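Local coordinates for probable M18 family aminopeptidase 1 (Thermotoga maritima, PDB 2GLF), which probably removes residues from the amino end of peptides as a zinc-dependent metallopeptidase of family M18, and carries manganese in this crystal, at residues 130-135 with 225-230; 126-131 with 159-164; 80-85 with 267-272; 296-301 with 311-316. All coordinates share one frame; numbering follows the deposited sequence.

Contact 1 (130-135 with 225-230); sequences IPLEIH and IEVVPA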
loop_
_atom_site.group_PDB
_atom_site.type_symbol
_atom_site.label_atom_id
_atom_site.label_comp_id
_atom_site.label_asym_id
_atom_site.label_seq_id
_atom_site.Cartn_x
_atom_site.Cartn_y
_atom_site.Cartn_z
ATOM N N ILE A 130 1.512 -17.471 -33.285
ATOM C CA ILE A 130 1.570 -18.904 -33.513
ATOM C C ILE A 130 0.669 -19.199 -34.710
ATOM O O ILE A 130 -0.445 -18.685 -34.786
ATOM C CB ILE A 130 1.101 -19.644 -32.222
ATOM C CG1 ILE A 130 2.333 -20.048 -31.415
ATOM C CG2 ILE A 130 0.212 -20.832 -32.535
ATOM C CD1 ILE A 130 2.020 -20.560 -30.014
ATOM N N PRO A 131 1.149 -20.000 -35.681
ATOM C CA PRO A 131 0.318 -20.312 -36.851
ATOM C C PRO A 131 -0.969 -21.043 -36.470
ATOM O O PRO A 131 -0.944 -21.993 -35.687
ATOM C CB PRO A 131 1.248 -21.160 -37.729
ATOM C CG PRO A 131 2.145 -21.817 -36.743
ATOM C CD PRO A 131 2.445 -20.700 -35.760
ATOM N N LEU A 132 -2.092 -20.588 -37.023
ATOM C CA LEU A 132 -3.387 -21.194 -36.735
ATOM C C LEU A 132 -4.069 -21.753 -37.976
ATOM O O LEU A 132 -3.775 -21.351 -39.095
ATOM C CB LEU A 132 -4.350 -20.172 -36.101
ATOM C CG LEU A 132 -4.168 -19.463 -34.754
ATOM C CD1 LEU A 132 -3.489 -20.375 -33.742
ATOM C CD2 LEU A 132 -3.375 -18.208 -34.973
ATOM N N GLU A 133 -5.002 -22.675 -37.744
ATOM C CA GLU A 133 -5.808 -23.302 -38.790
ATOM C C GLU A 133 -7.286 -23.023 -38.496
ATOM O O GLU A 133 -7.708 -23.031 -37.338
ATOM C CB GLU A 133 -5.610 -24.816 -38.794
ATOM C CG GLU A 133 -4.250 -25.298 -39.222
ATOM C CD GLU A 133 -4.158 -26.815 -39.208
ATOM O OE1 GLU A 133 -5.040 -27.467 -39.805
ATOM O OE2 GLU A 133 -3.207 -27.357 -38.605
ATOM N N ILE A 134 -8.071 -22.770 -39.535
ATOM C CA ILE A 134 -9.506 -22.540 -39.360
ATOM C C ILE A 134 -10.220 -23.855 -39.679
ATOM O O ILE A 134 -9.867 -24.534 -40.633
ATOM C CB ILE A 134 -10.031 -21.456 -40.317
ATOM C CG1 ILE A 134 -9.675 -20.075 -39.795
ATOM C CG2 ILE A 134 -11.525 -21.554 -40.452
ATOM C CD1 ILE A 134 -10.101 -18.972 -40.743
ATOM N N HIS A 135 -11.219 -24.212 -38.880
ATOM C CA HIS A 135 -11.970 -25.450 -39.098
ATOM C C HIS A 135 -13.418 -25.318 -38.644
ATOM O O HIS A 135 -13.695 -24.757 -37.586
ATOM C CB HIS A 135 -11.324 -26.607 -38.337
ATOM C CG HIS A 135 -10.079 -27.136 -38.977
ATOM N ND1 HIS A 135 -10.079 -27.732 -40.218
ATOM C CD2 HIS A 135 -8.800 -27.185 -38.537
ATOM C CE1 HIS A 135 -8.855 -28.126 -40.518
ATOM N NE2 HIS A 135 -8.059 -27.806 -39.514
ATOM N N ILE A 225 -17.061 -21.945 -36.502
ATOM C CA ILE A 225 -15.664 -22.026 -36.900
ATOM C C ILE A 225 -14.796 -22.150 -35.655
ATOM O O ILE A 225 -15.044 -21.498 -34.647
ATOM C CB ILE A 225 -15.210 -20.770 -37.678
ATOM C CG1 ILE A 225 -16.154 -20.503 -38.850
ATOM C CG2 ILE A 225 -13.791 -20.968 -38.188
ATOM C CD1 ILE A 225 -16.163 -21.611 -39.872
ATOM N N GLU A 226 -13.777 -22.992 -35.733
ATOM C CA GLU A 226 -12.878 -23.189 -34.614
ATOM C C GLU A 226 -11.430 -22.928 -35.047
ATOM O O GLU A 226 -10.969 -23.442 -36.069
ATOM C CB GLU A 226 -13.033 -24.614 -34.061
ATOM C CG GLU A 226 -14.484 -24.997 -33.743
ATOM C CD GLU A 226 -14.609 -26.197 -32.796
ATOM O OE1 GLU A 226 -13.674 -27.026 -32.739
ATOM O OE2 GLU A 226 -15.655 -26.317 -32.117
ATOM N N VAL A 227 -10.727 -22.103 -34.277
ATOM C CA VAL A 227 -9.337 -21.773 -34.572
ATOM C C VAL A 227 -8.471 -22.742 -33.785
ATOM O O VAL A 227 -8.645 -22.897 -32.589
ATOM C CB VAL A 227 -9.014 -20.308 -34.176
ATOM C CG1 VAL A 227 -7.543 -20.011 -34.419
ATOM C CG2 VAL A 227 -9.890 -19.351 -34.975
ATOM N N VAL A 228 -7.541 -23.390 -34.471
ATOM C CA VAL A 228 -6.675 -24.385 -33.849
ATOM C C VAL A 228 -5.227 -24.265 -34.325
ATOM O O VAL A 228 -4.977 -23.825 -35.442
ATOM C CB VAL A 228 -7.224 -25.796 -34.170
ATOM C CG1 VAL A 228 -6.103 -26.714 -34.655
ATOM C CG2 VAL A 228 -7.929 -26.361 -32.940
ATOM N N PRO A 229 -4.255 -24.664 -33.486
ATOM C CA PRO A 229 -2.839 -24.579 -33.870
ATOM C C PRO A 229 -2.459 -25.420 -35.094
ATOM O O PRO A 229 -2.915 -26.551 -35.256
ATOM C CB PRO A 229 -2.106 -25.011 -32.601
ATOM C CG PRO A 229 -3.063 -25.939 -31.962
ATOM C CD PRO A 229 -4.394 -25.238 -32.140
ATOM N N ALA A 230 -1.621 -24.847 -35.954
ATOM C CA ALA A 230 -1.186 -25.509 -37.171
ATOM C C ALA A 230 -0.048 -26.496 -36.914
ATOM O O ALA A 230 0.597 -26.968 -37.852
ATOM C CB ALA A 230 -0.762 -24.468 -38.191
#
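With chi1 at -68° and the chain extended beyond it, the side chain of E133 lies over A230, CG 3.7 Å from A230 CB; V227 holds CG1 anti to its backbone N (177°), where it meets L132 CG at 3.4 Å. The backbones of strands 132-135 and 225-229 run antiparallel at 149°. E133 and V228 form a hydrogen-bonded pair, with E133 N to V228 O at 2.6 Å and V228 N to E133 O at 2.9 Å; H135 and E226 form the next. A230 N also donates to P131 O, from above the carbonyl plane. I134 and V227 occupy the apolar face, where I134 CG2 meets I225 CG2 at 3.3 Å and F100 of strand 97-108 continues the packing. E133, H135, V228 and E226 share the other face. There H135 NE2 donates to E133 OE1 at 3.1 Å, approaching from above the carboxylate plane. H135 ND1 pairs with H149, and E226 is salt-bridged to R97. Both strands belong to the six-stranded antiparallel sheet. Since K31 also bridges to OE1, E133 probably stays ionised although buried and near D152, held between a lysine and an imidazole.

Contact 2 (126-131 with 159-164); sequences HWLSIP and FTIPDL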
loop_
_atom_site.group_PDB
_atom_site.type_symbol
_atom_site.label_atom_id
_atom_site.label_comp_id
_atom_site.label_asym_id
_atom_site.label_seq_id
_atom_site.Cartn_x
_atom_site.Cartn_y
_atom_site.Cartn_z
ATOM N N HIS A 126 -0.614 -18.212 -24.905
ATOM C CA HIS A 126 -0.127 -19.305 -25.747
ATOM C C HIS A 126 -0.494 -19.061 -27.211
ATOM O O HIS A 126 0.271 -19.392 -28.116
ATOM C CB HIS A 126 -0.767 -20.645 -25.362
ATOM C CG HIS A 126 -0.229 -21.262 -24.111
ATOM N ND1 HIS A 126 1.114 -21.289 -23.807
ATOM C CD2 HIS A 126 -0.852 -21.945 -23.121
ATOM C CE1 HIS A 126 1.294 -21.961 -22.682
ATOM N NE2 HIS A 126 0.116 -22.369 -22.245
ATOM N N TRP A 127 -1.673 -18.479 -27.420
ATOM C CA TRP A 127 -2.224 -18.243 -28.748
ATOM C C TRP A 127 -1.744 -17.029 -29.529
ATOM O O TRP A 127 -2.286 -16.720 -30.593
ATOM C CB TRP A 127 -3.756 -18.238 -28.650
ATOM C CG TRP A 127 -4.262 -19.506 -28.037
ATOM C CD1 TRP A 127 -4.139 -19.895 -26.723
ATOM C CD2 TRP A 127 -4.824 -20.626 -28.731
ATOM N NE1 TRP A 127 -4.574 -21.189 -26.567
ATOM C CE2 TRP A 127 -5.001 -21.660 -27.784
ATOM C CE3 TRP A 127 -5.188 -20.860 -30.062
ATOM C CZ2 TRP A 127 -5.529 -22.909 -28.133
ATOM C CZ3 TRP A 127 -5.711 -22.101 -30.405
ATOM C CH2 TRP A 127 -5.876 -23.107 -29.445
ATOM N N LEU A 128 -0.726 -16.345 -29.026
ATOM C CA LEU A 128 -0.199 -15.185 -29.734
ATOM C C LEU A 128 1.055 -15.558 -30.534
ATOM O O LEU A 128 1.903 -16.323 -30.059
ATOM C CB LEU A 128 0.103 -14.067 -28.740
ATOM C CG LEU A 128 -1.151 -13.510 -28.054
ATOM C CD1 LEU A 128 -0.763 -12.675 -26.856
ATOM C CD2 LEU A 128 -1.956 -12.686 -29.049
ATOM N N SER A 129 1.153 -15.020 -31.752
ATOM C CA SER A 129 2.274 -15.275 -32.663
ATOM C C SER A 129 2.546 -16.766 -32.846
ATOM O O SER A 129 3.655 -17.256 -32.612
ATOM C CB SER A 129 3.543 -14.563 -32.176
ATOM O OG SER A 129 3.407 -13.152 -32.276
ATOM N N ILE A 130 1.512 -17.471 -33.285
ATOM C CA ILE A 130 1.570 -18.904 -33.513
ATOM C C ILE A 130 0.669 -19.199 -34.710
ATOM O O ILE A 130 -0.445 -18.685 -34.786
ATOM C CB ILE A 130 1.101 -19.644 -32.222
ATOM C CG1 ILE A 130 2.333 -20.048 -31.415
ATOM C CG2 ILE A 130 0.212 -20.832 -32.535
ATOM C CD1 ILE A 130 2.020 -20.560 -30.014
ATOM N N PRO A 131 1.149 -20.000 -35.681
ATOM C CA PRO A 131 0.318 -20.312 -36.851
ATOM C C PRO A 131 -0.969 -21.043 -36.470
ATOM O O PRO A 131 -0.944 -21.993 -35.687
ATOM C CB PRO A 131 1.248 -21.160 -37.729
ATOM C CG PRO A 131 2.145 -21.817 -36.743
ATOM C CD PRO A 131 2.445 -20.700 -35.760
ATOM N N PHE A 159 -3.269 -18.739 -40.271
ATOM C CA PHE A 159 -3.611 -17.448 -39.697
ATOM C C PHE A 159 -2.789 -17.168 -38.447
ATOM O O PHE A 159 -2.002 -18.008 -38.017
ATOM C CB PHE A 159 -5.105 -17.400 -39.392
ATOM C CG PHE A 159 -5.951 -17.717 -40.577
ATOM C CD1 PHE A 159 -6.146 -19.036 -40.972
ATOM C CD2 PHE A 159 -6.498 -16.696 -41.348
ATOM C CE1 PHE A 159 -6.867 -19.334 -42.116
ATOM C CE2 PHE A 159 -7.224 -16.987 -42.504
ATOM C CZ PHE A 159 -7.407 -18.306 -42.886
ATOM N N THR A 160 -2.955 -15.980 -37.876
ATOM C CA THR A 160 -2.213 -15.624 -36.678
ATOM C C THR A 160 -2.857 -14.490 -35.919
ATOM O O THR A 160 -3.708 -13.762 -36.439
ATOM C CB THR A 160 -0.792 -15.130 -36.986
ATOM O OG1 THR A 160 -0.332 -15.710 -38.207
ATOM C CG2 THR A 160 0.153 -15.510 -35.863
ATOM N N ILE A 161 -2.423 -14.361 -34.672
ATOM C CA ILE A 161 -2.842 -13.295 -33.795
ATOM C C ILE A 161 -1.459 -12.822 -33.372
ATOM O O ILE A 161 -0.890 -13.332 -32.414
ATOM C CB ILE A 161 -3.628 -13.821 -32.581
ATOM C CG1 ILE A 161 -4.828 -14.647 -33.054
ATOM C CG2 ILE A 161 -4.106 -12.655 -31.728
ATOM C CD1 ILE A 161 -5.585 -15.334 -31.936
ATOM N N PRO A 162 -0.882 -11.868 -34.123
ATOM C CA PRO A 162 0.451 -11.312 -33.848
ATOM C C PRO A 162 0.552 -10.578 -32.514
ATOM O O PRO A 162 -0.168 -9.614 -32.279
ATOM C CB PRO A 162 0.684 -10.379 -35.034
ATOM C CG PRO A 162 -0.720 -9.905 -35.357
ATOM C CD PRO A 162 -1.520 -11.177 -35.260
ATOM N N ASP A 163 1.448 -11.037 -31.645
ATOM C CA ASP A 163 1.625 -10.413 -30.343
ATOM C C ASP A 163 2.416 -9.130 -30.524
ATOM O O ASP A 163 3.234 -9.042 -31.431
ATOM C CB ASP A 163 2.363 -11.362 -29.397
ATOM C CG ASP A 163 2.540 -10.777 -28.014
ATOM O OD1 ASP A 163 1.726 -9.915 -27.625
ATOM O OD2 ASP A 163 3.483 -11.187 -27.307
ATOM N N LEU A 164 2.161 -8.139 -29.670
ATOM C CA LEU A 164 2.844 -6.845 -29.737
ATOM C C LEU A 164 4.336 -7.022 -29.531
ATOM O O LEU A 164 4.750 -7.746 -28.625
ATOM C CB LEU A 164 2.289 -5.909 -28.662
ATOM C CG LEU A 164 2.794 -4.467 -28.598
ATOM C CD1 LEU A 164 2.552 -3.769 -29.914
ATOM C CD2 LEU A 164 2.068 -3.729 -27.484
HETATM O O HOH W 1 -1.524 -16.470 -33.323
#
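W127 faces I161 through its carbonyl: W127 O is 3.8 Å from I161 CB and accepts from a water whose oxygen also accepts from I161 N (2.7 Å) and, at longer range, I130 N. At L128 the side chain crosses that of I161, CD2 to CG2 3.4 Å, while L128 CB rests on D163 CB. S129 makes the two direct hydrogen bonds. Its N reaches I161 O at 2.7 Å, almost straight but from above the carbonyl plane; its OG, anti to the carbonyl carbon (chi1 -68°), accepts from D163 N at 3.0 Å. Two irregular loops are thus laced together between strands of the antiparallel sheet, at a subunit boundary: D163 OD2 is salt-bridged to K123 and hydrogen-bonded to Y125 OH, both of a second subunit, and S129 OG has a weak bond to S426 of that subunit. An alanine in place of S129 would probably leave D163 N without its acceptor, lose the weak bond to S426 and let the backbone beside this intersubunit salt bridge shift. At I130 the carbonyl meets the methyl of T160, I130 O to CG2 3.4 Å. P131 closes the series with a CA-H...O contact to F159 O at 3.5 Å.

Contact 3 (80-85 with 267-272); sequences DDLKRG and EKSIGV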
loop_
_atom_site.group_PDB
_atom_site.type_symbol
_atom_site.label_atom_id
_atom_site.label_comp_id
_atom_site.label_asym_id
_atom_site.label_seq_id
_atom_site.Cartn_x
_atom_site.Cartn_y
_atom_site.Cartn_z
ATOM N N ASP A 80 -24.242 -59.701 -24.627
ATOM C CA ASP A 80 -25.085 -60.455 -23.712
ATOM C C ASP A 80 -26.289 -59.599 -23.341
ATOM O O ASP A 80 -26.553 -58.580 -23.980
ATOM C CB ASP A 80 -24.309 -60.824 -22.450
ATOM C CG ASP A 80 -24.910 -62.018 -21.724
ATOM O OD1 ASP A 80 -26.155 -62.109 -21.647
ATOM O OD2 ASP A 80 -24.140 -62.866 -21.224
ATOM N N ASP A 81 -27.026 -60.016 -22.322
ATOM C CA ASP A 81 -28.182 -59.269 -21.866
ATOM C C ASP A 81 -27.646 -58.010 -21.161
ATOM O O ASP A 81 -26.831 -58.114 -20.241
ATOM C CB ASP A 81 -28.978 -60.146 -20.896
ATOM C CG ASP A 81 -30.185 -59.446 -20.323
ATOM O OD1 ASP A 81 -30.849 -60.056 -19.462
ATOM O OD2 ASP A 81 -30.475 -58.298 -20.723
ATOM N N LEU A 82 -28.080 -56.825 -21.588
ATOM C CA LEU A 82 -27.599 -55.595 -20.956
ATOM C C LEU A 82 -27.820 -55.580 -19.461
ATOM O O LEU A 82 -27.165 -54.824 -18.745
ATOM C CB LEU A 82 -28.261 -54.351 -21.542
ATOM C CG LEU A 82 -27.712 -53.766 -22.840
ATOM C CD1 LEU A 82 -28.091 -52.280 -22.879
ATOM C CD2 LEU A 82 -26.193 -53.933 -22.916
ATOM N N LYS A 83 -28.750 -56.403 -18.987
ATOM C CA LYS A 83 -29.024 -56.452 -17.559
ATOM C C LYS A 83 -27.782 -56.870 -16.786
ATOM O O LYS A 83 -27.657 -56.586 -15.599
ATOM C CB LYS A 83 -30.185 -57.409 -17.258
ATOM C CG LYS A 83 -31.567 -56.794 -17.449
ATOM C CD LYS A 83 -32.614 -57.553 -16.646
ATOM C CE LYS A 83 -33.080 -58.820 -17.340
ATOM N NZ LYS A 83 -34.046 -58.517 -18.432
ATOM N N ARG A 84 -26.856 -57.539 -17.463
ATOM C CA ARG A 84 -25.627 -57.970 -16.808
ATOM C C ARG A 84 -24.650 -56.798 -16.717
ATOM O O ARG A 84 -23.545 -56.940 -16.191
ATOM C CB ARG A 84 -24.987 -59.117 -17.585
ATOM C CG ARG A 84 -25.944 -60.245 -17.881
ATOM C CD ARG A 84 -25.206 -61.465 -18.383
ATOM N NE ARG A 84 -24.348 -62.043 -17.354
ATOM C CZ ARG A 84 -24.780 -62.460 -16.168
ATOM N NH1 ARG A 84 -26.065 -62.358 -15.852
ATOM N NH2 ARG A 84 -23.929 -62.991 -15.302
ATOM N N GLY A 85 -25.075 -55.644 -17.230
ATOM C CA GLY A 85 -24.242 -54.454 -17.214
ATOM C C GLY A 85 -23.188 -54.517 -18.299
ATOM O O GLY A 85 -23.091 -55.510 -19.022
ATOM N N GLU A 267 -16.356 -60.461 -22.486
ATOM C CA GLU A 267 -16.948 -61.593 -21.796
ATOM C C GLU A 267 -18.285 -61.059 -21.315
ATOM O O GLU A 267 -19.183 -61.804 -20.938
ATOM C CB GLU A 267 -16.074 -61.997 -20.611
ATOM C CG GLU A 267 -16.263 -63.430 -20.159
ATOM C CD GLU A 267 -15.223 -63.853 -19.141
ATOM O OE1 GLU A 267 -14.018 -63.650 -19.406
ATOM O OE2 GLU A 267 -15.607 -64.393 -18.080
ATOM N N LYS A 268 -18.391 -59.738 -21.372
ATOM C CA LYS A 268 -19.562 -58.985 -20.949
ATOM C C LYS A 268 -19.670 -57.833 -21.955
ATOM O O LYS A 268 -18.655 -57.374 -22.472
ATOM C CB LYS A 268 -19.292 -58.467 -19.535
ATOM C CG LYS A 268 -20.290 -57.497 -18.950
ATOM C CD LYS A 268 -19.780 -57.009 -17.595
ATOM C CE LYS A 268 -20.784 -56.112 -16.900
ATOM N NZ LYS A 268 -20.292 -55.611 -15.582
ATOM N N SER A 269 -20.874 -57.374 -22.261
ATOM C CA SER A 269 -21.007 -56.272 -23.210
ATOM C C SER A 269 -20.034 -55.153 -22.849
ATOM O O SER A 269 -19.807 -54.877 -21.671
ATOM C CB SER A 269 -22.431 -55.702 -23.194
ATOM O OG SER A 269 -23.366 -56.574 -23.807
ATOM N N ILE A 270 -19.458 -54.511 -23.858
ATOM C CA ILE A 270 -18.535 -53.409 -23.619
ATOM C C ILE A 270 -18.884 -52.244 -24.536
ATOM O O ILE A 270 -19.719 -52.376 -25.426
ATOM C CB ILE A 270 -17.080 -53.810 -23.890
ATOM C CG1 ILE A 270 -16.900 -54.148 -25.372
ATOM C CG2 ILE A 270 -16.694 -54.970 -22.999
ATOM C CD1 ILE A 270 -15.456 -54.310 -25.812
ATOM N N GLY A 271 -18.240 -51.106 -24.324
ATOM C CA GLY A 271 -18.521 -49.957 -25.160
ATOM C C GLY A 271 -17.727 -48.723 -24.785
ATOM O O GLY A 271 -17.120 -48.665 -23.710
ATOM N N VAL A 272 -17.733 -47.738 -25.679
ATOM C CA VAL A 272 -17.025 -46.482 -25.463
ATOM C C VAL A 272 -17.901 -45.309 -25.894
ATOM O O VAL A 272 -18.490 -45.331 -26.969
ATOM C CB VAL A 272 -15.713 -46.416 -26.275
ATOM C CG1 VAL A 272 -14.998 -45.128 -25.962
ATOM C CG2 VAL A 272 -14.814 -47.600 -25.945
#
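K268 lies fully extended alongside the carbonyls of R84 and G85, a lysine chain laid against the bare backbone of a turn. All four of its torsions are close to 180°, from CG anti to the backbone N onward; CG lies 3.4 Å from G85 O, while the closer approaches modelled for CE are doubtful at this resolution. G85 has a positive phi, 78°, and its backbone lies beside the lysine chain. The turn links strands 73-77 and 87-92, which flank strand 270-275 in the large mixed sheet, antiparallel and parallel to it respectively, and it passes the approach to that strand, where S269 meets it. The OG of S269 takes a weak bond from D80 N (3.3 Å, 145° at the hydrogen) beside a hydrogen bond with V79 N. L82 starts out directed away from 267-272, yet its CD2 lies 4.0 Å from S269 OG. The turn is braced internally by an Asx turn, in which K83 N donates to D81 OD2 at 3.1 Å from well above the carboxylate plane. This leads into the overlapping 3-10 segment 82-84, where R84 N donates to D81 O and G85 N to L82 O.

Contact 4 (296-301 with 311-316); sequences ALRQIL and FVLDEV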
loop_
_atom_site.group_PDB
_atom_site.type_symbol
_atom_site.label_atom_id
_atom_site.label_comp_id
_atom_site.label_asym_id
_atom_site.label_seq_id
_atom_site.Cartn_x
_atom_site.Cartn_y
_atom_site.Cartn_z
ATOM N N ALA A 296 -29.309 -44.005 -25.491
ATOM C CA ALA A 296 -28.571 -45.005 -26.259
ATOM C C ALA A 296 -28.750 -46.379 -25.640
ATOM O O ALA A 296 -28.866 -47.375 -26.348
ATOM C CB ALA A 296 -27.088 -44.652 -26.302
ATOM N N LEU A 297 -28.767 -46.428 -24.313
ATOM C CA LEU A 297 -28.926 -47.692 -23.612
ATOM C C LEU A 297 -30.370 -48.194 -23.656
ATOM O O LEU A 297 -30.613 -49.392 -23.796
ATOM C CB LEU A 297 -28.436 -47.558 -22.164
ATOM C CG LEU A 297 -26.935 -47.268 -22.011
ATOM C CD1 LEU A 297 -26.521 -47.510 -20.574
ATOM C CD2 LEU A 297 -26.115 -48.163 -22.929
ATOM N N ARG A 298 -31.327 -47.278 -23.545
ATOM C CA ARG A 298 -32.732 -47.659 -23.595
ATOM C C ARG A 298 -33.071 -48.264 -24.959
ATOM O O ARG A 298 -33.800 -49.253 -25.045
ATOM C CB ARG A 298 -33.633 -46.447 -23.324
ATOM C CG ARG A 298 -33.871 -46.167 -21.851
ATOM C CD ARG A 298 -35.009 -45.171 -21.670
ATOM N NE ARG A 298 -34.632 -43.821 -22.076
ATOM C CZ ARG A 298 -33.968 -42.964 -21.305
ATOM N NH1 ARG A 298 -33.611 -43.310 -20.077
ATOM N NH2 ARG A 298 -33.649 -41.763 -21.765
ATOM N N GLN A 299 -32.537 -47.674 -26.025
ATOM C CA GLN A 299 -32.796 -48.181 -27.364
ATOM C C GLN A 299 -32.363 -49.639 -27.434
ATOM O O GLN A 299 -33.087 -50.490 -27.947
ATOM C CB GLN A 299 -32.027 -47.365 -28.400
ATOM C CG GLN A 299 -32.315 -47.765 -29.834
ATOM C CD GLN A 299 -33.790 -47.661 -30.184
ATOM O OE1 GLN A 299 -34.405 -46.603 -30.036
ATOM N NE2 GLN A 299 -34.365 -48.765 -30.654
ATOM N N ILE A 300 -31.180 -49.917 -26.902
ATOM C CA ILE A 300 -30.639 -51.266 -26.897
ATOM C C ILE A 300 -31.489 -52.183 -26.018
ATOM O O ILE A 300 -31.700 -53.352 -26.351
ATOM C CB ILE A 300 -29.168 -51.263 -26.398
ATOM C CG1 ILE A 300 -28.283 -50.555 -27.433
ATOM C CG2 ILE A 300 -28.680 -52.701 -26.136
ATOM C CD1 ILE A 300 -26.841 -50.409 -27.009
ATOM N N LEU A 301 -31.981 -51.649 -24.902
ATOM C CA LEU A 301 -32.811 -52.432 -23.994
ATOM C C LEU A 301 -34.137 -52.843 -24.635
ATOM O O LEU A 301 -34.559 -53.999 -24.511
ATOM C CB LEU A 301 -33.076 -51.649 -22.703
ATOM C CG LEU A 301 -31.915 -51.615 -21.706
ATOM C CD1 LEU A 301 -32.297 -50.764 -20.503
ATOM C CD2 LEU A 301 -31.576 -53.034 -21.266
ATOM N N PHE A 311 -36.944 -49.015 -15.415
ATOM C CA PHE A 311 -36.756 -49.937 -14.297
ATOM C C PHE A 311 -35.666 -50.964 -14.592
ATOM O O PHE A 311 -34.948 -51.402 -13.688
ATOM C CB PHE A 311 -38.063 -50.664 -13.990
ATOM C CG PHE A 311 -37.907 -51.801 -13.018
ATOM C CD1 PHE A 311 -37.484 -51.566 -11.715
ATOM C CD2 PHE A 311 -38.177 -53.108 -13.409
ATOM C CE1 PHE A 311 -37.332 -52.618 -10.816
ATOM C CE2 PHE A 311 -38.027 -54.163 -12.519
ATOM C CZ PHE A 311 -37.604 -53.919 -11.221
ATOM N N VAL A 312 -35.564 -51.359 -15.857
ATOM C CA VAL A 312 -34.553 -52.320 -16.281
ATOM C C VAL A 312 -33.194 -51.625 -16.311
ATOM O O VAL A 312 -32.160 -52.240 -16.046
ATOM C CB VAL A 312 -34.859 -52.863 -17.681
ATOM C CG1 VAL A 312 -33.886 -53.979 -18.022
ATOM C CG2 VAL A 312 -36.303 -53.346 -17.744
ATOM N N LEU A 313 -33.212 -50.336 -16.640
ATOM C CA LEU A 313 -32.000 -49.530 -16.684
ATOM C C LEU A 313 -31.341 -49.532 -15.316
ATOM O O LEU A 313 -30.113 -49.567 -15.212
ATOM C CB LEU A 313 -32.329 -48.092 -17.056
ATOM C CG LEU A 313 -31.854 -47.601 -18.417
ATOM C CD1 LEU A 313 -32.141 -46.116 -18.509
ATOM C CD2 LEU A 313 -30.361 -47.880 -18.590
ATOM N N ASP A 314 -32.166 -49.477 -14.270
ATOM C CA ASP A 314 -31.660 -49.481 -12.908
ATOM C C ASP A 314 -30.609 -50.567 -12.759
ATOM O O ASP A 314 -29.474 -50.285 -12.382
ATOM C CB ASP A 314 -32.786 -49.732 -11.908
ATOM C CG ASP A 314 -33.673 -48.526 -11.710
ATOM O OD1 ASP A 314 -33.141 -47.396 -11.752
ATOM O OD2 ASP A 314 -34.894 -48.707 -11.492
ATOM N N GLU A 315 -30.992 -51.807 -13.063
ATOM C CA GLU A 315 -30.068 -52.931 -12.950
ATOM C C GLU A 315 -28.914 -52.718 -13.911
ATOM O O GLU A 315 -27.752 -52.864 -13.532
ATOM C CB GLU A 315 -30.763 -54.256 -13.276
ATOM C CG GLU A 315 -29.872 -55.476 -13.051
ATOM C CD GLU A 315 -30.513 -56.781 -13.502
ATOM O OE1 GLU A 315 -29.900 -57.854 -13.297
ATOM O OE2 GLU A 315 -31.627 -56.738 -14.066
ATOM N N VAL A 316 -29.238 -52.374 -15.155
ATOM C CA VAL A 316 -28.210 -52.137 -16.158
ATOM C C VAL A 316 -27.155 -51.215 -15.554
ATOM O O VAL A 316 -25.991 -51.601 -15.431
ATOM C CB VAL A 316 -28.798 -51.489 -17.446
ATOM C CG1 VAL A 316 -27.687 -51.237 -18.458
ATOM C CG2 VAL A 316 -29.862 -52.398 -18.056
#
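L313 and L301 carry most of this helix-helix contact, with L297 next. With CG anti to the carbonyl carbon (chi1 -77°), L301 extends toward the facing helix, and both its methyls touch it. CD2 meets V316 CG2 tip to tip at 3.7 Å, and the same methyl lies 4.1 Å from V312 CG1, the two side chains passing in opposite senses. CD1 lies against L313 CG at 3.8 Å, the two leucine chains running at a slant to each other. L313 divides its branches over helix 296-301: CD2 faces L297 CB at 4.1 Å and also L301 CD1, while CD1 touches R298 CG at 3.8 Å and NH1 at 3.5 Å. The R298 chain passes L313 at about a right angle. Its charge is used elsewhere, in salt bridges to E310 and to D314 of a neighbouring subunit. An alanine in place of L313 would probably open a gap between L297, L301 and R298, leaving the arginine chain without its apolar backing. L297 also reaches V316, with CD1 4.4 Å from CG1, a looser touch, and rests on F76 of strand 73-77. The short axes approach to 10.5 Å, a wide separation bridged by branched apolar side chains. It is the packing of two successive helices, joined by a short loop and crossing at 109°, on the flank of the large mixed sheet.

The four contacts form two groups on opposite sides of the chain's centre. Contacts 1 and 2 share I130 and P131 and touch through L132 N and F159 O, 2.8 Å apart; both are buried and reach a second subunit. Contact 1 relies on regular strand pairing with a polar face, contact 2 on one backbone bond, one serine side-chain bond and a water. About 40 Å between centres separates contact 1 from contacts 3 and 4, which adjoin each other: L82 packs on I300 and L301. Contact 3, only partly buried, has one weak polar bond across it; contact 4 is buried and mainly apolar. Contacts 3 and 4 belong to the large mixed sheet and its flank, contact 1 to the antiparallel sheet, contact 2 to loops between its strands.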